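PDB 1L1E: cyclopropane mycolic acid synthase 3 from Mycobacterium tuberculosis, which probably converts a double bond at the proximal position of an alpha mycolic acid into a cyclopropane ring, using a methylene group from S-adenosyl-L-methionine. Local coordinates for residues Leu55-Leu60 with Met79-Glu84. Residues are numbered along the deposited sequence; the frame is centred on the assembly and turned at random.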
ATOM      1  N   LEU A  55       0.814 -12.093   4.720  1.00 17.54           N
ATOM      2  CA  LEU A  55       2.262 -11.936   4.836  1.00 17.82           C
ATOM      3  C   LEU A  55       2.602 -10.752   5.737  1.00 17.39           C
ATOM      4  O   LEU A  55       3.436 -10.857   6.638  1.00 15.67           O
ATOM      5  CB  LEU A  55       2.891 -11.723   3.456  1.00 17.59           C
ATOM      6  CG  LEU A  55       4.397 -11.421   3.456  1.00 22.19           C
ATOM      7  CD1 LEU A  55       5.191 -12.674   3.868  1.00 22.04           C
ATOM      8  CD2 LEU A  55       4.824 -10.952   2.065  1.00 19.39           C
ATOM      9  N   ALA A  56       1.949  -9.624   5.484  1.00 16.11           N
ATOM     10  CA  ALA A  56       2.185  -8.414   6.267  1.00 18.73           C
ATOM     11  C   ALA A  56       1.771  -8.596   7.713  1.00 17.25           C
ATOM     12  O   ALA A  56       2.544  -8.339   8.620  1.00 18.91           O
ATOM     13  CB  ALA A  56       1.433  -7.244   5.656  1.00 15.63           C
ATOM     14  N   LEU A  57       0.550  -9.068   7.921  1.00 20.70           N
ATOM     15  CA  LEU A  57       0.024  -9.259   9.265  1.00 18.60           C
ATOM     16  C   LEU A  57       0.764 -10.334  10.052  1.00 18.57           C
ATOM     17  O   LEU A  57       0.903 -10.219  11.257  1.00 19.18           O
ATOM     18  CB  LEU A  57      -1.468  -9.575   9.193  1.00 17.45           C
ATOM     19  CG  LEU A  57      -2.320  -8.483   8.530  1.00 18.45           C
ATOM     20  CD1 LEU A  57      -3.785  -8.927   8.514  1.00 21.26           C
ATOM     21  CD2 LEU A  57      -2.162  -7.154   9.296  1.00 19.00           C
ATOM     22  N   GLY A  58       1.240 -11.372   9.373  1.00 19.30           N
ATOM     23  CA  GLY A  58       1.964 -12.425  10.059  1.00 18.38           C
ATOM     24  C   GLY A  58       3.199 -11.895  10.766  1.00 20.47           C
ATOM     25  O   GLY A  58       3.643 -12.454  11.766  1.00 20.34           O
ATOM     26  N   LYS A  59       3.748 -10.801  10.246  1.00 19.77           N
ATOM     27  CA  LYS A  59       4.945 -10.177  10.808  1.00 19.64           C
ATOM     28  C   LYS A  59       4.689  -9.352  12.070  1.00 19.69           C
ATOM     29  O   LYS A  59       5.625  -9.006  12.804  1.00 19.84           O
ATOM     30  CB  LYS A  59       5.604  -9.294   9.743  1.00 16.37           C
ATOM     31  CG  LYS A  59       6.158 -10.085   8.561  1.00 19.65           C
ATOM     32  CD  LYS A  59       6.652  -9.175   7.467  1.00 15.35           C
ATOM     33  CE  LYS A  59       7.232  -9.958   6.301  1.00 17.20           C
ATOM     34  NZ  LYS A  59       7.434  -9.082   5.094  1.00 17.30           N
ATOM     35  N   LEU A  60       3.426  -9.038  12.327  1.00 22.41           N
ATOM     36  CA  LEU A  60       3.067  -8.243  13.497  1.00 22.89           C
ATOM     37  C   LEU A  60       2.783  -9.110  14.727  1.00 24.80           C
ATOM     38  O   LEU A  60       2.396  -8.598  15.782  1.00 25.81           O
ATOM     39  CB  LEU A  60       1.852  -7.368  13.166  1.00 24.57           C
ATOM     40  CG  LEU A  60       2.048  -6.445  11.961  1.00 21.17           C
ATOM     41  CD1 LEU A  60       0.796  -5.610  11.708  1.00 22.20           C
ATOM     42  CD2 LEU A  60       3.228  -5.543  12.227  1.00 24.02           C
ATOM     43  N   MET A  79      -8.149  -4.886   7.360  1.00 18.57           N
ATOM     44  CA  MET A  79      -8.760  -4.879   8.673  1.00 20.39           C
ATOM     45  C   MET A  79      -9.790  -6.003   8.781  1.00 20.95           C
ATOM     46  O   MET A  79      -9.912  -6.627   9.831  1.00 21.21           O
ATOM     47  CB  MET A  79      -9.411  -3.527   8.963  1.00 22.08           C
ATOM     48  CG  MET A  79      -8.412  -2.384   9.109  1.00 22.20           C
ATOM     49  SD  MET A  79      -9.185  -0.863   9.711  1.00 26.09           S
ATOM     50  CE  MET A  79      -9.951  -0.298   8.239  1.00 16.47           C
ATOM     51  N   ARG A  80     -10.532  -6.269   7.707  1.00 19.44           N
ATOM     52  CA  ARG A  80     -11.507  -7.352   7.779  1.00 22.40           C
ATOM     53  C   ARG A  80     -10.778  -8.666   8.042  1.00 20.23           C
ATOM     54  O   ARG A  80     -11.204  -9.463   8.869  1.00 20.14           O
ATOM     55  CB  ARG A  80     -12.314  -7.485   6.486  1.00 25.63           C
ATOM     56  CG  ARG A  80     -13.455  -8.474   6.661  1.00 29.64           C
ATOM     57  CD  ARG A  80     -13.956  -9.074   5.372  1.00 33.84           C
ATOM     58  NE  ARG A  80     -15.019 -10.025   5.679  1.00 39.44           N
ATOM     59  CZ  ARG A  80     -16.271  -9.673   5.952  1.00 41.58           C
ATOM     60  NH1 ARG A  80     -16.618  -8.393   5.937  1.00 42.47           N
ATOM     61  NH2 ARG A  80     -17.169 -10.598   6.269  1.00 42.93           N
ATOM     62  N   ARG A  81      -9.677  -8.891   7.327  1.00 19.91           N
ATOM     63  CA  ARG A  81      -8.899 -10.104   7.516  1.00 21.54           C
ATOM     64  C   ARG A  81      -8.372 -10.170   8.954  1.00 20.02           C
ATOM     65  O   ARG A  81      -8.474 -11.209   9.614  1.00 21.09           O
ATOM     66  CB  ARG A  81      -7.721 -10.149   6.532  1.00 20.35           C
ATOM     67  CG  ARG A  81      -6.905 -11.447   6.589  1.00 23.46           C
ATOM     68  CD  ARG A  81      -7.694 -12.641   6.040  1.00 23.42           C
ATOM     69  NE  ARG A  81      -6.816 -13.769   5.759  1.00 24.63           N
ATOM     70  CZ  ARG A  81      -7.195 -14.912   5.192  1.00 24.71           C
ATOM     71  NH1 ARG A  81      -8.459 -15.107   4.830  1.00 23.41           N
ATOM     72  NH2 ARG A  81      -6.298 -15.864   4.981  1.00 20.58           N
ATOM     73  N   ALA A  82      -7.804  -9.070   9.439  1.00 18.23           N
ATOM     74  CA  ALA A  82      -7.273  -9.028  10.807  1.00 17.94           C
ATOM     75  C   ALA A  82      -8.315  -9.475  11.834  1.00 18.34           C
ATOM     76  O   ALA A  82      -8.003 -10.212  12.776  1.00 17.49           O
ATOM     77  CB  ALA A  82      -6.790  -7.616  11.145  1.00 19.20           C
ATOM     78  N   ILE A  83      -9.551  -9.021  11.656  1.00 18.90           N
ATOM     79  CA  ILE A  83     -10.628  -9.378  12.581  1.00 21.77           C
ATOM     80  C   ILE A  83     -10.960 -10.862  12.482  1.00 21.55           C
ATOM     81  O   ILE A  83     -10.881 -11.590  13.468  1.00 22.37           O
ATOM     82  CB  ILE A  83     -11.930  -8.594  12.279  1.00 22.55           C
ATOM     83  CG1 ILE A  83     -11.702  -7.092  12.457  1.00 23.98           C
ATOM     84  CG2 ILE A  83     -13.051  -9.081  13.208  1.00 25.47           C
ATOM     85  CD1 ILE A  83     -12.925  -6.242  12.160  1.00 27.45           C
ATOM     86  N   GLU A  84     -11.309 -11.296  11.278  1.00 19.51           N
ATOM     87  CA  GLU A  84     -11.701 -12.684  11.022  1.00 21.52           C
ATOM     88  C   GLU A  84     -10.647 -13.763  11.220  1.00 21.04           C
ATOM     89  O   GLU A  84     -10.925 -14.791  11.845  1.00 22.00           O
ATOM     90  CB  GLU A  84     -12.282 -12.804   9.615  1.00 24.37           C
ATOM     91  CG  GLU A  84     -13.590 -12.070   9.427  1.00 30.73           C
ATOM     92  CD  GLU A  84     -14.131 -12.210   8.021  1.00 36.78           C
ATOM     93  OE1 GLU A  84     -15.224 -11.663   7.750  1.00 38.17           O
ATOM     94  OE2 GLU A  84     -13.462 -12.869   7.186  1.00 40.32           O
TER
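Leu57 reaches from helix 45-58 to the flank of helix 77-86, where Arg81 and Ala82 receive it. Its CB bond already heads for the other helix, although CB itself is still 6.0 Å from Ala82 CB. CG is the branch point and brings the chain nearer without touching. It stands anti to the carbonyl carbon (chi1 -60°), and CD1 then continues anti to CA (chi2 180°), so this methyl is the leading end of an extended side chain. CD1 makes the whole contact. It lies 4.1 Å from the backbone N of Ala82 and 4.2 Å from Ala82 CB, and is 4.4 Å from Arg81 CG on the preceding residue. The other methyl, CD2, stays 5.0 Å from Ala82 CB. Leucine suits this place because its branch comes late enough to bridge backbones whose CA atoms are 7.5 Å apart at Leu57 and Ala82. Alanine suits the receiving side, since its single methyl lets CD1 come up to the helix backbone. Arg81 offers only its aliphatic stem here; its guanidinium turns to Asp54, one turn earlier on helix 45-58, so a salt bridge joins the same two helices beside the apolar contact. Leu68 of strand 67-71 touches both Leu57 and Ala82, placing the pair against the sheet. With no hydrogen bond between the segments and 83 Å² buried, the touch is light. Two helices, before and after the first strand, packed side by side on one sheet face are characteristic of the Rossmann-like fold of S-adenosylmethionine-dependent methyltransferases.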